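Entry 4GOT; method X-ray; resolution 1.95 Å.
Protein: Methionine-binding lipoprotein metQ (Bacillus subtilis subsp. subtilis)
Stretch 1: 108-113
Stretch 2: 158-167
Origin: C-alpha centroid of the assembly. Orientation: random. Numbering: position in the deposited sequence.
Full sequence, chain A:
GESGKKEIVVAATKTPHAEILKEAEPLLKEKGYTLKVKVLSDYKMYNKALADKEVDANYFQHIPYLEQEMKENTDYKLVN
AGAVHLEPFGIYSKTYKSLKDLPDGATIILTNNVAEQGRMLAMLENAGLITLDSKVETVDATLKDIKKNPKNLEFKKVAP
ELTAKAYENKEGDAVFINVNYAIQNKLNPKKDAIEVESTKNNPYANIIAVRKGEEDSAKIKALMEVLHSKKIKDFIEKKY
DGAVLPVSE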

ATOM      1  N   ILE A 108     -15.440   4.361  13.029  1.00 32.12           N
ATOM      2  CA  ILE A 108     -14.144   4.290  12.350  1.00 33.96           C
ATOM      3  C   ILE A 108     -14.378   3.521  11.053  1.00 31.06           C
ATOM      4  O   ILE A 108     -14.887   2.405  11.088  1.00 30.30           O
ATOM      5  CB  ILE A 108     -13.056   3.604  13.210  1.00 32.99           C
ATOM      6  CG1 ILE A 108     -12.882   4.301  14.577  1.00 37.16           C
ATOM      7  CG2 ILE A 108     -11.713   3.603  12.503  1.00 33.92           C
ATOM      8  CD1 ILE A 108     -12.478   5.754  14.510  1.00 37.41           C
ATOM      9  N   ILE A 109     -14.059   4.155   9.918  1.00 29.66           N
ATOM     10  CA  ILE A 109     -14.141   3.499   8.606  1.00 31.72           C
ATOM     11  C   ILE A 109     -12.765   2.890   8.271  1.00 28.34           C
ATOM     12  O   ILE A 109     -11.817   3.573   7.832  1.00 28.37           O
ATOM     13  CB  ILE A 109     -14.573   4.445   7.448  1.00 30.35           C
ATOM     14  CG1 ILE A 109     -15.780   5.317   7.852  1.00 31.48           C
ATOM     15  CG2 ILE A 109     -14.825   3.665   6.145  1.00 33.57           C
ATOM     16  CD1 ILE A 109     -17.082   4.564   8.017  1.00 32.97           C
ATOM     17  N   LEU A 110     -12.702   1.590   8.500  1.00 24.98           N
ATOM     18  CA  LEU A 110     -11.622   0.715   8.075  1.00 24.94           C
ATOM     19  C   LEU A 110     -11.759   0.425   6.587  1.00 25.86           C
ATOM     20  O   LEU A 110     -12.853   0.542   6.028  1.00 24.80           O
ATOM     21  CB  LEU A 110     -11.758  -0.628   8.804  1.00 24.54           C
ATOM     22  CG  LEU A 110     -11.717  -0.629  10.341  1.00 26.25           C
ATOM     23  CD1 LEU A 110     -11.918  -2.061  10.838  1.00 25.37           C
ATOM     24  CD2 LEU A 110     -10.382  -0.054  10.830  1.00 27.42           C
ATOM     25  N   THR A 111     -10.655   0.039   5.948  1.00 27.99           N
ATOM     26  CA  THR A 111     -10.771  -0.559   4.615  1.00 27.62           C
ATOM     27  C   THR A 111     -11.080  -2.040   4.859  1.00 30.88           C
ATOM     28  O   THR A 111     -10.866  -2.564   5.975  1.00 29.54           O
ATOM     29  CB  THR A 111      -9.524  -0.302   3.713  1.00 28.19           C
ATOM     30  OG1 THR A 111      -8.541  -1.313   3.907  1.00 29.54           O
ATOM     31  CG2 THR A 111      -8.898   1.101   3.944  1.00 26.12           C
ATOM     32  N   ASN A 112     -11.570  -2.695   3.815  1.00 30.42           N
ATOM     33  CA  ASN A 112     -11.889  -4.120   3.845  1.00 33.96           C
ATOM     34  C   ASN A 112     -10.688  -5.013   3.414  1.00 34.33           C
ATOM     35  O   ASN A 112     -10.851  -6.204   3.227  1.00 29.84           O
ATOM     36  CB  ASN A 112     -13.173  -4.401   3.021  1.00 31.93           C
ATOM     37  CG  ASN A 112     -12.984  -4.213   1.525  1.00 32.77           C
ATOM     38  OD1 ASN A 112     -11.870  -4.028   1.042  1.00 35.48           O
ATOM     39  ND2 ASN A 112     -14.083  -4.277   0.781  1.00 38.27           N
ATOM     40  N   ASN A 113      -9.485  -4.422   3.340  1.00 32.57           N
ATOM     41  CA  ASN A 113      -8.229  -5.118   3.022  1.00 29.23           C
ATOM     42  C   ASN A 113      -7.859  -6.031   4.205  1.00 27.22           C
ATOM     43  O   ASN A 113      -7.337  -5.550   5.226  1.00 26.73           O
ATOM     44  CB  ASN A 113      -7.143  -4.029   2.775  1.00 33.15           C
ATOM     45  CG  ASN A 113      -5.834  -4.555   2.232  1.00 30.16           C
ATOM     46  OD1 ASN A 113      -5.409  -5.682   2.493  1.00 31.80           O
ATOM     47  ND2 ASN A 113      -5.162  -3.700   1.473  1.00 26.42           N
ATOM     48  N   VAL A 158     -14.987  -0.276   4.176  1.00 27.68           N
ATOM     49  CA  VAL A 158     -15.197   0.219   2.810  1.00 25.57           C
ATOM     50  C   VAL A 158     -14.029  -0.254   1.931  1.00 24.27           C
ATOM     51  O   VAL A 158     -12.902  -0.367   2.395  1.00 24.56           O
ATOM     52  CB  VAL A 158     -15.297   1.767   2.809  1.00 25.15           C
ATOM     53  CG1 VAL A 158     -15.356   2.335   1.391  1.00 23.06           C
ATOM     54  CG2 VAL A 158     -16.540   2.213   3.614  1.00 26.06           C
ATOM     55  N   ALA A 159     -14.285  -0.466   0.648  1.00 23.15           N
ATOM     56  CA  ALA A 159     -13.210  -0.808  -0.268  1.00 23.10           C
ATOM     57  C   ALA A 159     -12.136   0.295  -0.215  1.00 23.52           C
ATOM     58  O   ALA A 159     -12.478   1.469  -0.049  1.00 22.64           O
ATOM     59  CB  ALA A 159     -13.758  -1.009  -1.683  1.00 21.34           C
ATOM     60  N   PRO A 160     -10.832  -0.085  -0.295  1.00 25.07           N
ATOM     61  CA  PRO A 160      -9.727   0.905  -0.221  1.00 25.16           C
ATOM     62  C   PRO A 160      -9.819   1.911  -1.374  1.00 24.39           C
ATOM     63  O   PRO A 160      -9.407   3.050  -1.250  1.00 21.96           O
ATOM     64  CB  PRO A 160      -8.448   0.048  -0.292  1.00 26.17           C
ATOM     65  CG  PRO A 160      -8.919  -1.359  -0.456  1.00 23.59           C
ATOM     66  CD  PRO A 160     -10.356  -1.475  -0.177  1.00 23.57           C
ATOM     67  N   GLU A 161     -10.453   1.489  -2.474  1.00 22.98           N
ATOM     68  CA  GLU A 161     -10.671   2.358  -3.615  1.00 23.19           C
ATOM     69  C   GLU A 161     -11.714   3.472  -3.368  1.00 23.87           C
ATOM     70  O   GLU A 161     -11.884   4.391  -4.207  1.00 29.25           O
ATOM     71  CB  GLU A 161     -11.122   1.484  -4.829  1.00 26.17           C
ATOM     72  CG  GLU A 161     -10.045   0.569  -5.428  1.00 26.49           C
ATOM     73  CD  GLU A 161      -9.658  -0.662  -4.569  1.00 27.99           C
ATOM     74  OE1 GLU A 161     -10.548  -1.183  -3.823  1.00 26.79           O
ATOM     75  OE2 GLU A 161      -8.481  -1.151  -4.714  1.00 25.94           O
ATOM     76  N   LEU A 162     -12.481   3.342  -2.291  1.00 23.20           N
ATOM     77  CA  LEU A 162     -13.645   4.182  -2.052  1.00 23.21           C
ATOM     78  C   LEU A 162     -13.588   4.870  -0.710  1.00 25.94           C
ATOM     79  O   LEU A 162     -14.484   5.645  -0.430  1.00 26.33           O
ATOM     80  CB  LEU A 162     -14.933   3.333  -2.083  1.00 23.86           C
ATOM     81  CG  LEU A 162     -15.398   2.814  -3.457  1.00 23.24           C
ATOM     82  CD1 LEU A 162     -16.629   1.926  -3.256  1.00 23.55           C
ATOM     83  CD2 LEU A 162     -15.631   3.933  -4.504  1.00 24.02           C
ATOM     84  N   THR A 163     -12.574   4.598   0.126  1.00 24.99           N
ATOM     85  CA  THR A 163     -12.476   5.318   1.394  1.00 24.47           C
ATOM     86  C   THR A 163     -12.307   6.870   1.252  1.00 24.24           C
ATOM     87  O   THR A 163     -12.811   7.653   2.104  1.00 25.58           O
ATOM     88  CB  THR A 163     -11.390   4.758   2.319  1.00 24.97           C
ATOM     89  OG1 THR A 163     -10.156   4.671   1.606  1.00 26.04           O
ATOM     90  CG2 THR A 163     -11.796   3.387   2.901  1.00 23.54           C
ATOM     91  N   ALA A 164     -11.611   7.327   0.209  1.00 24.50           N
ATOM     92  CA  ALA A 164     -11.592   8.783  -0.119  1.00 23.52           C
ATOM     93  C   ALA A 164     -13.026   9.349  -0.236  1.00 27.53           C
ATOM     94  O   ALA A 164     -13.294  10.478   0.205  1.00 27.99           O
ATOM     95  CB  ALA A 164     -10.809   9.067  -1.399  1.00 21.73           C
ATOM     96  N   LYS A 165     -13.956   8.570  -0.829  1.00 26.99           N
ATOM     97  CA  LYS A 165     -15.379   8.979  -0.871  1.00 29.86           C
ATOM     98  C   LYS A 165     -16.074   8.944   0.510  1.00 28.73           C
ATOM     99  O   LYS A 165     -16.839   9.850   0.806  1.00 27.82           O
ATOM    100  CB  LYS A 165     -16.216   8.180  -1.890  1.00 34.45           C
ATOM    101  CG  LYS A 165     -15.703   8.167  -3.334  1.00 36.75           C
ATOM    102  CD  LYS A 165     -15.643   9.552  -3.971  1.00 45.11           C
ATOM    103  CE  LYS A 165     -14.207  10.091  -4.092  1.00 46.12           C
ATOM    104  NZ  LYS A 165     -14.112  11.500  -4.649  1.00 48.33           N
ATOM    105  N   ALA A 166     -15.825   7.911   1.333  1.00 25.18           N
ATOM    106  CA  ALA A 166     -16.404   7.823   2.668  1.00 27.28           C
ATOM    107  C   ALA A 166     -15.987   9.036   3.494  1.00 29.13           C
ATOM    108  O   ALA A 166     -16.781   9.578   4.289  1.00 33.45           O
ATOM    109  CB  ALA A 166     -15.996   6.510   3.379  1.00 26.89           C
ATOM    110  N   TYR A 167     -14.740   9.458   3.287  1.00 29.29           N
ATOM    111  CA  TYR A 167     -14.164  10.679   3.898  1.00 27.24           C
ATOM    112  C   TYR A 167     -14.888  11.938   3.436  1.00 27.81           C
ATOM    113  O   TYR A 167     -15.414  12.686   4.262  1.00 27.03           O
ATOM    114  CB  TYR A 167     -12.663  10.724   3.599  1.00 26.43           C
ATOM    115  CG  TYR A 167     -12.004  12.083   3.735  1.00 27.08           C
ATOM    116  CD1 TYR A 167     -11.753  12.647   4.986  1.00 26.83           C
ATOM    117  CD2 TYR A 167     -11.604  12.775   2.613  1.00 27.51           C
ATOM    118  CE1 TYR A 167     -11.129  13.881   5.104  1.00 28.97           C
ATOM    119  CE2 TYR A 167     -10.988  14.007   2.714  1.00 30.04           C
ATOM    120  CZ  TYR A 167     -10.758  14.551   3.957  1.00 30.92           C
ATOM    121  OH  TYR A 167     -10.159  15.765   3.995  1.00 36.06           O
TER

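Two backbone hydrogen bonds form the polar part of this contact, and both use the same residue of the second stretch. The amide N of Val 158 donates to the carbonyl O of Leu 110 over 2.9 Å, with a nearly straight N-H...O angle of 159°. The carbonyl O of Val 158 in turn accepts from N of Asn 112 at 3.0 Å, where the angle of 135° is more bent. Val 158 thus reaches the residues before and after Thr 111, the pattern of a parallel bridge, and the CA atoms of Thr 111 and Val 158 lie 4.8 Å apart. The bridge also brings CA of Thr 111 to 3.1 Å from O of Val 158, a CA-H...O contact that adds a weaker attraction to the same acceptor. Because these links use main-chain atoms, they involve no side-chain atom. The beta-branched residues Thr 111 and Val 158 nevertheless suit an extended backbone, and their side chains diverge.

Beside the bridge lies an apolar cluster built around Ile 109. Its CA-to-CB bond points toward the second stretch, and with chi1 in the m well its CG2 methyl lies 3.4 Å from CG2 of Val 158 and 4.1 Å from CB of Ala 166. The valine takes part although its CA-to-CB bond points away overall, since with chi1 in t its CG2 still meets the isoleucine. The CA-to-CB bonds of Ala 166 and Thr 163 point toward the first stretch, from a helix that runs nearly antiparallel to the strand, at 169°, with the axes 9.7 Å apart at closest approach. The alanine offers a single methyl, CB, against which CG2 of Ile 109 packs. Ile 109 and Ala 166 are both buried, as befits residues with wholly hydrocarbon side chains.

The two threonines meet through their methyls, CG2 of Thr 111 lying 3.8 Å from CG2 of Thr 163. Each is buried, yet its hydroxyl is provided for: OG1 of Thr 111 accepts a hydrogen bond from N of Asn 113 at 3.3 Å, and OG1 of Thr 163 is bonded elsewhere in the structure. Threonine suits such a place because it combines a methyl for packing with a hydroxyl that can bond to another partner.

Further contacts involve Pro 160 and Asn 112. CD of Pro 160 lies 4.1 Å from CB of Thr 111 and 3.2 Å from OD1 of Asn 112. The CA-to-CB bond of Asn 112 points sideways, but the end of the side chain comes nearer, and ND2 of Asn 112 lies 4.1 Å from CB of Ala 159. An amide suits this exposed margin, where its polar atoms need not be buried. Proline, with no amide hydrogen to satisfy, fits this buried position. Around it the chain turns, N of Leu 162 donating to O of Ala 159 at 2.9 Å. In all, the two stretches bury 369 Å² between them, counting both sides.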